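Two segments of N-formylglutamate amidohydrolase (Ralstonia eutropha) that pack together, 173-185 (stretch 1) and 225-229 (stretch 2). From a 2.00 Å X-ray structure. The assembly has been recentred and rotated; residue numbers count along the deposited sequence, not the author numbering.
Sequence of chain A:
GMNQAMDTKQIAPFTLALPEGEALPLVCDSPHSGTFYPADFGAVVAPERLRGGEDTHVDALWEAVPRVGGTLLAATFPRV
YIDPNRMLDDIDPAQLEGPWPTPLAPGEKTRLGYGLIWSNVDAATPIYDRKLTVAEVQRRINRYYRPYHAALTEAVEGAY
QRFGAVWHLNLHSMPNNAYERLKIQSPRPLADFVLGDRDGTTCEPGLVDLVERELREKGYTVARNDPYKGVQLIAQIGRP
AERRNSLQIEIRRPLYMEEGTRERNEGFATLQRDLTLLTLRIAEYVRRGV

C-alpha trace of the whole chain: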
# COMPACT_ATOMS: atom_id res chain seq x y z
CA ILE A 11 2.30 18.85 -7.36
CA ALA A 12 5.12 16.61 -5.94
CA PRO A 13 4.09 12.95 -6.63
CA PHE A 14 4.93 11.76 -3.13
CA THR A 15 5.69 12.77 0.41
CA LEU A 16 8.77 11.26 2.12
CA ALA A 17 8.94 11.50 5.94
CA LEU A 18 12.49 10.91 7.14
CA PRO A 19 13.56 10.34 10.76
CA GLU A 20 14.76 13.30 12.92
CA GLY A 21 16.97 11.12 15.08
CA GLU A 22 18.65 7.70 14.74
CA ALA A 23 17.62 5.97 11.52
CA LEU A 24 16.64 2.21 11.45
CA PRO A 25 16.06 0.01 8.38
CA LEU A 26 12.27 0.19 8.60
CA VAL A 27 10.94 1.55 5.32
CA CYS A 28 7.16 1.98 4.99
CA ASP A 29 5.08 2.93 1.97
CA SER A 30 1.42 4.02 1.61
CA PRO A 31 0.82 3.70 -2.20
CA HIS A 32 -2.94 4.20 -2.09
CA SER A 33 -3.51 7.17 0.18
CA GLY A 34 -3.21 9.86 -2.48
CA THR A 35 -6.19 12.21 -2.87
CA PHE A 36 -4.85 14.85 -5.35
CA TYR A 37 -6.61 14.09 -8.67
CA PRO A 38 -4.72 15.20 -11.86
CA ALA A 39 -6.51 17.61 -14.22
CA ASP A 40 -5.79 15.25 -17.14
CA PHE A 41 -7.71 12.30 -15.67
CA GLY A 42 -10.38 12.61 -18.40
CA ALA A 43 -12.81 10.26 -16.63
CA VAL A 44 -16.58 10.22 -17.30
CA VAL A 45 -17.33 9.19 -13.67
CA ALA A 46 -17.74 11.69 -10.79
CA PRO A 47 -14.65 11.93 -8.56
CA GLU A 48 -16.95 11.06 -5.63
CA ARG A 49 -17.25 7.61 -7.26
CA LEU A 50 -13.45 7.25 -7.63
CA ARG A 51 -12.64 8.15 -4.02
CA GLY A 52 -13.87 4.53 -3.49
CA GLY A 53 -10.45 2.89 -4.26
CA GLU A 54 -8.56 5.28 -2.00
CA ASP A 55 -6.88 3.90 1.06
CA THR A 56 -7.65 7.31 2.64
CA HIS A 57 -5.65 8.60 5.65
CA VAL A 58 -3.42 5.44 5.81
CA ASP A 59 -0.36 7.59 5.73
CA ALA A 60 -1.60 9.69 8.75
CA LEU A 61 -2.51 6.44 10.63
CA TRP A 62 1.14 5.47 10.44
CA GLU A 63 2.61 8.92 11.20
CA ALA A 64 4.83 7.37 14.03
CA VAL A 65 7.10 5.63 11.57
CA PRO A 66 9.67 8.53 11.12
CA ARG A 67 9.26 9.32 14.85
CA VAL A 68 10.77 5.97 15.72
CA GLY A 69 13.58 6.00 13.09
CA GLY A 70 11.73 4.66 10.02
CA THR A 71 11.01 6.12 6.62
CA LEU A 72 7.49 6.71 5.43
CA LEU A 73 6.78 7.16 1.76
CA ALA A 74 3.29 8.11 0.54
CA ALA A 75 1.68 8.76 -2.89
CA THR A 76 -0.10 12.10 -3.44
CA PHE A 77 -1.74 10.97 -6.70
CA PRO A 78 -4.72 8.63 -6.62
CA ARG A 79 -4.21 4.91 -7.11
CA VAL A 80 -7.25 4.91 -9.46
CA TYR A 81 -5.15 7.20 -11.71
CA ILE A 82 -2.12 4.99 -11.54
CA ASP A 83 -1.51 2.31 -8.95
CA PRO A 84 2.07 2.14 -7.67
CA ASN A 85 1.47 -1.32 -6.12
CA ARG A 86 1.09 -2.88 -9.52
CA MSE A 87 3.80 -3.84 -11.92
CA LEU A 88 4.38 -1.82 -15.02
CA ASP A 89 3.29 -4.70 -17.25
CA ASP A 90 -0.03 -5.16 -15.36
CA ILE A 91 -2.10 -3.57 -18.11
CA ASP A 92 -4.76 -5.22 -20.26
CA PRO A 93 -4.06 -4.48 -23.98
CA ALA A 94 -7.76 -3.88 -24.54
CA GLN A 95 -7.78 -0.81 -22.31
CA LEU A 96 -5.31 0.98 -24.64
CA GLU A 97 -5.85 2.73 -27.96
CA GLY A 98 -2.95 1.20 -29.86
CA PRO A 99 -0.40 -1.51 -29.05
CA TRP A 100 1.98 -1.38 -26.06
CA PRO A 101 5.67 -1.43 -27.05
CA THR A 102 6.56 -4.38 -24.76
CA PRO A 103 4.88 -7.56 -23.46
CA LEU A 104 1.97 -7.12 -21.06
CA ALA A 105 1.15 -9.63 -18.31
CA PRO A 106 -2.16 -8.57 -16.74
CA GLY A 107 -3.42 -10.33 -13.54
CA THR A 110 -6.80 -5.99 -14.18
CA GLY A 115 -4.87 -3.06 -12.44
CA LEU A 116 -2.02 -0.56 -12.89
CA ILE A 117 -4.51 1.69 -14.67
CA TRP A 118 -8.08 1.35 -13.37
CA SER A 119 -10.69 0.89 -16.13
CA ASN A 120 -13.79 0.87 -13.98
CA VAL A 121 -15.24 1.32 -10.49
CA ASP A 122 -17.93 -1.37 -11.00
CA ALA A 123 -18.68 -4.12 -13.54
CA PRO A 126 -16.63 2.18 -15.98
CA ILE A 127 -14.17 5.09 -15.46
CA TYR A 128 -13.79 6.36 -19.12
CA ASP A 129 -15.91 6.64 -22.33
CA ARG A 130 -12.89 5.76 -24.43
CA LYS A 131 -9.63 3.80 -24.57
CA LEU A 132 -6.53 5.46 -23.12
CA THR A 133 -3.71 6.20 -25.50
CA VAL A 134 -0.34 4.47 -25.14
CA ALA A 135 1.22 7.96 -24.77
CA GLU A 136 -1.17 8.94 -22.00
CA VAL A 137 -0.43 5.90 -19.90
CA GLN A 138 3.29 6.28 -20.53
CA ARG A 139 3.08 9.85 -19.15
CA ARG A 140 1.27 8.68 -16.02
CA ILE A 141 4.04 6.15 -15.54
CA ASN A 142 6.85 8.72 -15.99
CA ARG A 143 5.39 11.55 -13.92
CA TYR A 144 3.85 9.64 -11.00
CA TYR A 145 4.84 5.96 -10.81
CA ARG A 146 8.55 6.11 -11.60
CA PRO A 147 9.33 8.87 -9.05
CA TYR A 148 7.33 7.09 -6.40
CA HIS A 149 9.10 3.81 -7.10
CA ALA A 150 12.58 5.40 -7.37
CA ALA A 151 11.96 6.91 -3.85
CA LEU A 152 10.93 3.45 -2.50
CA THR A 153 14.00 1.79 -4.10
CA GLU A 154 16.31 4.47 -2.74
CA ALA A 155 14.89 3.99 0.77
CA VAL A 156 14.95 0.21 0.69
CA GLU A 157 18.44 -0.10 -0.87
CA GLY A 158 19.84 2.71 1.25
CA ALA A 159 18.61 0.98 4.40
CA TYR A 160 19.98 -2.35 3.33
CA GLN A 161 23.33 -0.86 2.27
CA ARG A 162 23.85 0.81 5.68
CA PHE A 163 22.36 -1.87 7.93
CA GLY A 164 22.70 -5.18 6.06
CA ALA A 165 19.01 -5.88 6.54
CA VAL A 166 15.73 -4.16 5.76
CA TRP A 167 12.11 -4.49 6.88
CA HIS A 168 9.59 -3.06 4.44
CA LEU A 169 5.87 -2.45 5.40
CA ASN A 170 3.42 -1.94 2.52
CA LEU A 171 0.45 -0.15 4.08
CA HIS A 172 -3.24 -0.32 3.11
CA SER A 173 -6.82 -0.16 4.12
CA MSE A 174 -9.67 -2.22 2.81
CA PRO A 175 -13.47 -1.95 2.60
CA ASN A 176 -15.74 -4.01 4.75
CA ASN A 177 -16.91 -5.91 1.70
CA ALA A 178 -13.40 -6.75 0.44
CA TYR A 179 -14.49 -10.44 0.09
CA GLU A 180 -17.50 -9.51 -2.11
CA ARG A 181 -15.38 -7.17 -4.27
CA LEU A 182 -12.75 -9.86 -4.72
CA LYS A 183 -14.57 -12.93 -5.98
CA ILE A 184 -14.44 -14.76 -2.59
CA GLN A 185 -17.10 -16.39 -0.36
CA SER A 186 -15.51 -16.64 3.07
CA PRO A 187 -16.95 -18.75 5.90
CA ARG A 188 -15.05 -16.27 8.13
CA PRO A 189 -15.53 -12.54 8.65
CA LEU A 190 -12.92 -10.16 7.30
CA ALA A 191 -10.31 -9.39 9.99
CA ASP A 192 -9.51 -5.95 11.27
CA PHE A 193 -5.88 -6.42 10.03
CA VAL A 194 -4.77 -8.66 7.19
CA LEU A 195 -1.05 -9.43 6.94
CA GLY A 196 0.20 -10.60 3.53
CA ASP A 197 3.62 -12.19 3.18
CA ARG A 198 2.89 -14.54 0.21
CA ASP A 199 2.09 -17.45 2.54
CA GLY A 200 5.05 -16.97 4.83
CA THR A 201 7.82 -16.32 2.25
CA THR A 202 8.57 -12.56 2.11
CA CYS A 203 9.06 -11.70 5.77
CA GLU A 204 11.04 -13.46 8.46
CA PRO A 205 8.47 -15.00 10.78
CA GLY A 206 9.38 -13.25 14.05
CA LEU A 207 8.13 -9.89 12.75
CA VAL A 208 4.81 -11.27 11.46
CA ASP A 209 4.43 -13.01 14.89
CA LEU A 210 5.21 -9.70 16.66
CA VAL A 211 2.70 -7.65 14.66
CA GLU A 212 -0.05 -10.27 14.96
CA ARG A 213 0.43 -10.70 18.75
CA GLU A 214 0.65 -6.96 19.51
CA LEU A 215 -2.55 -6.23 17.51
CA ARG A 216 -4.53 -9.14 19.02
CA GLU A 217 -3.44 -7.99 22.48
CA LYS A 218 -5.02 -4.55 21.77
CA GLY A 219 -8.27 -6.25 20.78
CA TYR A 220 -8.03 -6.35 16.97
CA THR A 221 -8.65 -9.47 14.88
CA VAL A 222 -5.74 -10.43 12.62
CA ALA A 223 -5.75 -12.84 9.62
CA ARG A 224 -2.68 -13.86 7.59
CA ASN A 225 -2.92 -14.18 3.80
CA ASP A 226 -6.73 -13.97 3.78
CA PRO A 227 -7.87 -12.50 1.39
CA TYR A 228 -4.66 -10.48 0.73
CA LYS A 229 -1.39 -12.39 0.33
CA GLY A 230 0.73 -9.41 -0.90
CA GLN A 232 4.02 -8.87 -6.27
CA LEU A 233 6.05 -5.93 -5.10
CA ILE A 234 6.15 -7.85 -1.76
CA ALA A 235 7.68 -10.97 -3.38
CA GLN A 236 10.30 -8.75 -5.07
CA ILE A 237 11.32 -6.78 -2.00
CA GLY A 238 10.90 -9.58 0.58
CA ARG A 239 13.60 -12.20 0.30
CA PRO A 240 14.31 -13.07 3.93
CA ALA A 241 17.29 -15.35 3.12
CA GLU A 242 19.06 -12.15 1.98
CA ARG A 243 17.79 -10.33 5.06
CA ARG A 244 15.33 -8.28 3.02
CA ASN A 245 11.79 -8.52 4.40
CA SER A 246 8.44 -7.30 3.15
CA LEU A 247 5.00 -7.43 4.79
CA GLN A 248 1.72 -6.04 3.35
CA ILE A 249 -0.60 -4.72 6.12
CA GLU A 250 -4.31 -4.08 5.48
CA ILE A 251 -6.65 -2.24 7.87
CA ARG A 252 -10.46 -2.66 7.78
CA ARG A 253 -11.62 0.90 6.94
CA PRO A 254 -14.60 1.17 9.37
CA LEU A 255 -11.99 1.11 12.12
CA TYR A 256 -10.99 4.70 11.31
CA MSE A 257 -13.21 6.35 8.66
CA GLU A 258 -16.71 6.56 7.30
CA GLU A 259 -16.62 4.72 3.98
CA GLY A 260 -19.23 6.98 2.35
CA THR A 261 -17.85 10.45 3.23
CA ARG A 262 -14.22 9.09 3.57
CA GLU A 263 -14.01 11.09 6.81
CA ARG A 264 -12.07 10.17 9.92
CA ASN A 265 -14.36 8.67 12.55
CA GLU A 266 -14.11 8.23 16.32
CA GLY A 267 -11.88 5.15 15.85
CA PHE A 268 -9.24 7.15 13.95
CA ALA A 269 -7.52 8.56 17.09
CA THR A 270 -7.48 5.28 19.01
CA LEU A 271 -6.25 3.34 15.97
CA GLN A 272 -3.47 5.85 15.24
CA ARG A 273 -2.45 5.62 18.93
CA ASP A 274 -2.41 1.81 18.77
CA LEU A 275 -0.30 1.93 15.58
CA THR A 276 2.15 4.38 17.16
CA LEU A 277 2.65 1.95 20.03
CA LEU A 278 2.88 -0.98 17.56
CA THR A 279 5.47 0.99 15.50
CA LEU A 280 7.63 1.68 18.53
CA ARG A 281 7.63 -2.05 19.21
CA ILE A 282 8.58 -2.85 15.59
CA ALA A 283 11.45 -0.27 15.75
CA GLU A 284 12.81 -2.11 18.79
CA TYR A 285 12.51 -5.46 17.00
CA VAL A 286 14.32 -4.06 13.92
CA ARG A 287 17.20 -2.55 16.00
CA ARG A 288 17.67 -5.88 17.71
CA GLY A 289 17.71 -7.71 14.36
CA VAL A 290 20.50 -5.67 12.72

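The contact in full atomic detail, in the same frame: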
# COMPACT_ATOMS: atom_id res chain seq x y z
N SER A 173 -5.53 0.12 3.51
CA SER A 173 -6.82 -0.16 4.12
C SER A 173 -7.76 -0.81 3.11
O SER A 173 -7.64 -0.64 1.91
CB SER A 173 -7.43 1.13 4.69
OG SER A 173 -7.84 1.98 3.65
N MSE A 174 -8.78 -1.45 3.62
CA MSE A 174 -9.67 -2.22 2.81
C MSE A 174 -11.12 -1.98 3.24
O MSE A 174 -11.40 -1.71 4.44
CB MSE A 174 -9.27 -3.70 2.93
CG MSE A 174 -9.07 -4.17 4.32
SE MSE A 174 -8.73 -6.09 4.47
CE MSE A 174 -8.98 -5.98 6.38
N PRO A 175 -12.06 -2.09 2.29
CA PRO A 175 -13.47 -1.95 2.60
C PRO A 175 -14.03 -3.16 3.31
O PRO A 175 -13.44 -4.26 3.28
CB PRO A 175 -14.11 -1.78 1.21
CG PRO A 175 -13.20 -2.51 0.33
CD PRO A 175 -11.84 -2.32 0.86
N ASN A 176 -15.17 -2.96 3.96
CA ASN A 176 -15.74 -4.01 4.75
C ASN A 176 -16.17 -5.19 3.88
O ASN A 176 -16.15 -6.35 4.29
CB ASN A 176 -16.91 -3.44 5.55
CG ASN A 176 -16.88 -3.84 7.01
OD1 ASN A 176 -15.83 -4.14 7.56
ND2 ASN A 176 -18.04 -3.85 7.64
N ASN A 177 -16.53 -4.89 2.64
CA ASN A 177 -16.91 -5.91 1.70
C ASN A 177 -15.78 -6.33 0.78
O ASN A 177 -16.03 -6.71 -0.35
CB ASN A 177 -18.16 -5.45 0.92
CG ASN A 177 -17.90 -4.27 0.01
OD1 ASN A 177 -16.82 -3.70 0.00
ND2 ASN A 177 -18.90 -3.92 -0.78
N ALA A 178 -14.54 -6.31 1.26
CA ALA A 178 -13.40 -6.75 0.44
C ALA A 178 -13.57 -8.17 -0.15
O ALA A 178 -13.10 -8.43 -1.25
CB ALA A 178 -12.14 -6.67 1.20
N TYR A 179 -14.25 -9.07 0.57
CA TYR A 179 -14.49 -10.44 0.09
C TYR A 179 -15.44 -10.45 -1.13
O TYR A 179 -15.21 -11.15 -2.10
CB TYR A 179 -15.07 -11.33 1.20
CG TYR A 179 -14.07 -11.93 2.20
CD1 TYR A 179 -12.95 -12.65 1.77
CD2 TYR A 179 -14.28 -11.83 3.57
CE1 TYR A 179 -12.05 -13.19 2.67
CE2 TYR A 179 -13.39 -12.39 4.49
CZ TYR A 179 -12.29 -13.07 4.04
OH TYR A 179 -11.41 -13.66 4.91
N GLU A 180 -16.51 -9.66 -1.04
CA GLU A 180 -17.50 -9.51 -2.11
C GLU A 180 -16.87 -8.91 -3.38
O GLU A 180 -17.09 -9.40 -4.49
CB GLU A 180 -18.64 -8.62 -1.59
CG GLU A 180 -19.66 -8.13 -2.62
CD GLU A 180 -20.86 -7.40 -1.96
OE1 GLU A 180 -20.64 -6.49 -1.12
OE2 GLU A 180 -22.02 -7.72 -2.28
N ARG A 181 -16.09 -7.85 -3.19
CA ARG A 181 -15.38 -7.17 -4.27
C ARG A 181 -14.29 -8.01 -4.96
O ARG A 181 -14.05 -7.88 -6.17
CB ARG A 181 -14.70 -5.93 -3.71
CG ARG A 181 -15.65 -4.88 -3.22
CD ARG A 181 -14.94 -3.55 -3.14
NE ARG A 181 -15.54 -2.68 -2.15
CZ ARG A 181 -16.06 -1.47 -2.38
NH1 ARG A 181 -16.05 -0.94 -3.61
NH2 ARG A 181 -16.58 -0.78 -1.37
N LEU A 182 -13.58 -8.81 -4.17
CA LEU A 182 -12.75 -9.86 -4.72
C LEU A 182 -13.78 -10.94 -5.00
O LEU A 182 -14.94 -10.78 -4.61
CB LEU A 182 -11.67 -10.29 -3.73
CG LEU A 182 -10.81 -9.19 -3.08
CD1 LEU A 182 -10.11 -9.77 -1.87
CD2 LEU A 182 -9.80 -8.55 -4.05
N LYS A 183 -13.46 -12.02 -5.66
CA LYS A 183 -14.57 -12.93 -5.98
C LYS A 183 -14.62 -14.06 -4.97
O LYS A 183 -14.72 -15.21 -5.38
CB LYS A 183 -14.47 -13.44 -7.43
N ILE A 184 -14.59 -13.74 -3.67
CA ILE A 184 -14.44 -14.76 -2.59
C ILE A 184 -15.67 -14.88 -1.66
O ILE A 184 -16.24 -13.87 -1.22
CB ILE A 184 -13.20 -14.47 -1.71
CG1 ILE A 184 -11.91 -14.63 -2.51
CG2 ILE A 184 -13.18 -15.39 -0.49
CD1 ILE A 184 -10.75 -13.77 -2.02
N GLN A 185 -16.06 -16.12 -1.36
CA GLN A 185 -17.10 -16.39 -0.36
C GLN A 185 -16.36 -16.97 0.83
O GLN A 185 -15.88 -18.10 0.75
CB GLN A 185 -18.18 -17.35 -0.87
CG GLN A 185 -19.29 -17.65 0.13
N ASN A 225 -2.77 -13.67 5.19
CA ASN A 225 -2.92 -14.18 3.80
C ASN A 225 -4.35 -14.51 3.38
O ASN A 225 -4.59 -15.39 2.54
CB ASN A 225 -1.97 -15.35 3.57
CG ASN A 225 -0.52 -14.92 3.74
OD1 ASN A 225 -0.03 -14.13 2.95
ND2 ASN A 225 0.14 -15.36 4.80
N ASP A 226 -5.28 -13.72 3.91
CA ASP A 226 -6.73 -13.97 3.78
C ASP A 226 -7.51 -12.64 3.92
O ASP A 226 -7.65 -12.12 5.03
CB ASP A 226 -7.15 -14.94 4.87
CG ASP A 226 -8.60 -15.38 4.75
OD1 ASP A 226 -9.28 -14.92 3.80
OD2 ASP A 226 -9.05 -16.19 5.59
N PRO A 227 -7.98 -12.07 2.79
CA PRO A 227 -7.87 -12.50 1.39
C PRO A 227 -6.64 -11.94 0.66
O PRO A 227 -6.44 -12.28 -0.49
CB PRO A 227 -9.15 -11.95 0.77
CG PRO A 227 -9.37 -10.65 1.54
CD PRO A 227 -8.75 -10.81 2.89
N TYR A 228 -5.81 -11.15 1.34
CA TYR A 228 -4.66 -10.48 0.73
C TYR A 228 -3.33 -11.09 1.13
O TYR A 228 -2.88 -10.94 2.28
CB TYR A 228 -4.62 -9.02 1.16
CG TYR A 228 -5.82 -8.24 0.73
CD1 TYR A 228 -5.97 -7.84 -0.57
CD2 TYR A 228 -6.81 -7.89 1.63
CE1 TYR A 228 -7.06 -7.12 -0.97
CE2 TYR A 228 -7.91 -7.17 1.24
CZ TYR A 228 -8.03 -6.79 -0.05
OH TYR A 228 -9.13 -6.04 -0.45
N LYS A 229 -2.68 -11.72 0.15
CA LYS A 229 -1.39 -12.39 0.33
C LYS A 229 -0.20 -11.51 -0.02
O LYS A 229 0.92 -11.90 0.26
CB LYS A 229 -1.32 -13.71 -0.50
CG LYS A 229 -2.47 -14.65 -0.29
CD LYS A 229 -2.32 -15.97 -1.06
CE LYS A 229 -3.05 -17.10 -0.33
NZ LYS A 229 -2.71 -18.47 -0.85
O HOH W 1 -9.70 -11.76 6.80

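Stretch 1 leaves a strand at Ser-173 and Met-174, reverses direction in a type I beta turn from Pro-175 to Ala-178, and runs into a short helix, 178-181. The turn is closed by Ala-178 N bonding to Pro-175 O (3.1 Å). Leu-182 is the first residue to leave helical geometry, and just beyond it Ile-184 N bonds to Tyr-179 O at 3.1 Å. Stretch 2 has no regular secondary structure. Its distinctive feature is the cis peptide bond between Asp-226 and Pro-227. The nearest CA atoms across the stretches are those of Tyr-179 and Pro-227, 7.1 Å apart, so side chains must fill the gap.

Pro-227 is the apolar centre of the contact. Pro-227 CB lies 3.7 Å from Tyr-179 CE1, 3.6 Å from Leu-182 CD1 and 3.7 Å from Ile-184 CD1. A compact, rigid ring suits this place: it offers an apolar surface to three side chains. Leu-182 and Ile-184 are branched aliphatic residues that bring methyl groups to the proline, and both direct their CA-to-CB bonds toward stretch 2.

Tyr-179 combines apolar and polar contact. Its CA-to-CB bond points sideways, but with chi1 at -82° (m) the end of the side chain comes nearer to stretch 2. There Tyr-179 OH donates a hydrogen bond to Asp-226 OD1 at 2.7 Å, with the carboxylate oxygen at the ring edge, near its plane. Asp-226, in the t rotamer, likewise starts sideways and brings its end closer. A phenol is well suited to this task, since its ring can pack on proline while its hydroxyl meets an acceptor. Water 1 reinforces the link, donating to Tyr-179 OH (3.2 Å) and to Asp-226 O (2.7 Å), so that side chain and backbone of Asp-226 are both tied to the tyrosine.

Tyr-228 extends the contact toward the start of stretch 1, its broad ring meeting selenium, methyl and leucine at once. Selenomethionine Met-174 approaches the ring edge: Met-174 SE lies 3.5 Å from Tyr-228 CE2; the long, polarizable side chain can span the distance from the strand. Ala-178 CB sits 3.5 Å from Tyr-228 OH, a small methyl, its CA-to-CB bond toward stretch 2, and Leu-182 CD1 lies 4.1 Å from Tyr-228 CZ. Tyr-228 (80 Å²) and Pro-227 (78 Å²) are the residues most covered by the other stretch; Met-174 and Ala-178 are buried. Together the two stretches bury 349 Å², largely apolar packing secured by one direct hydrogen bond and one water bridge.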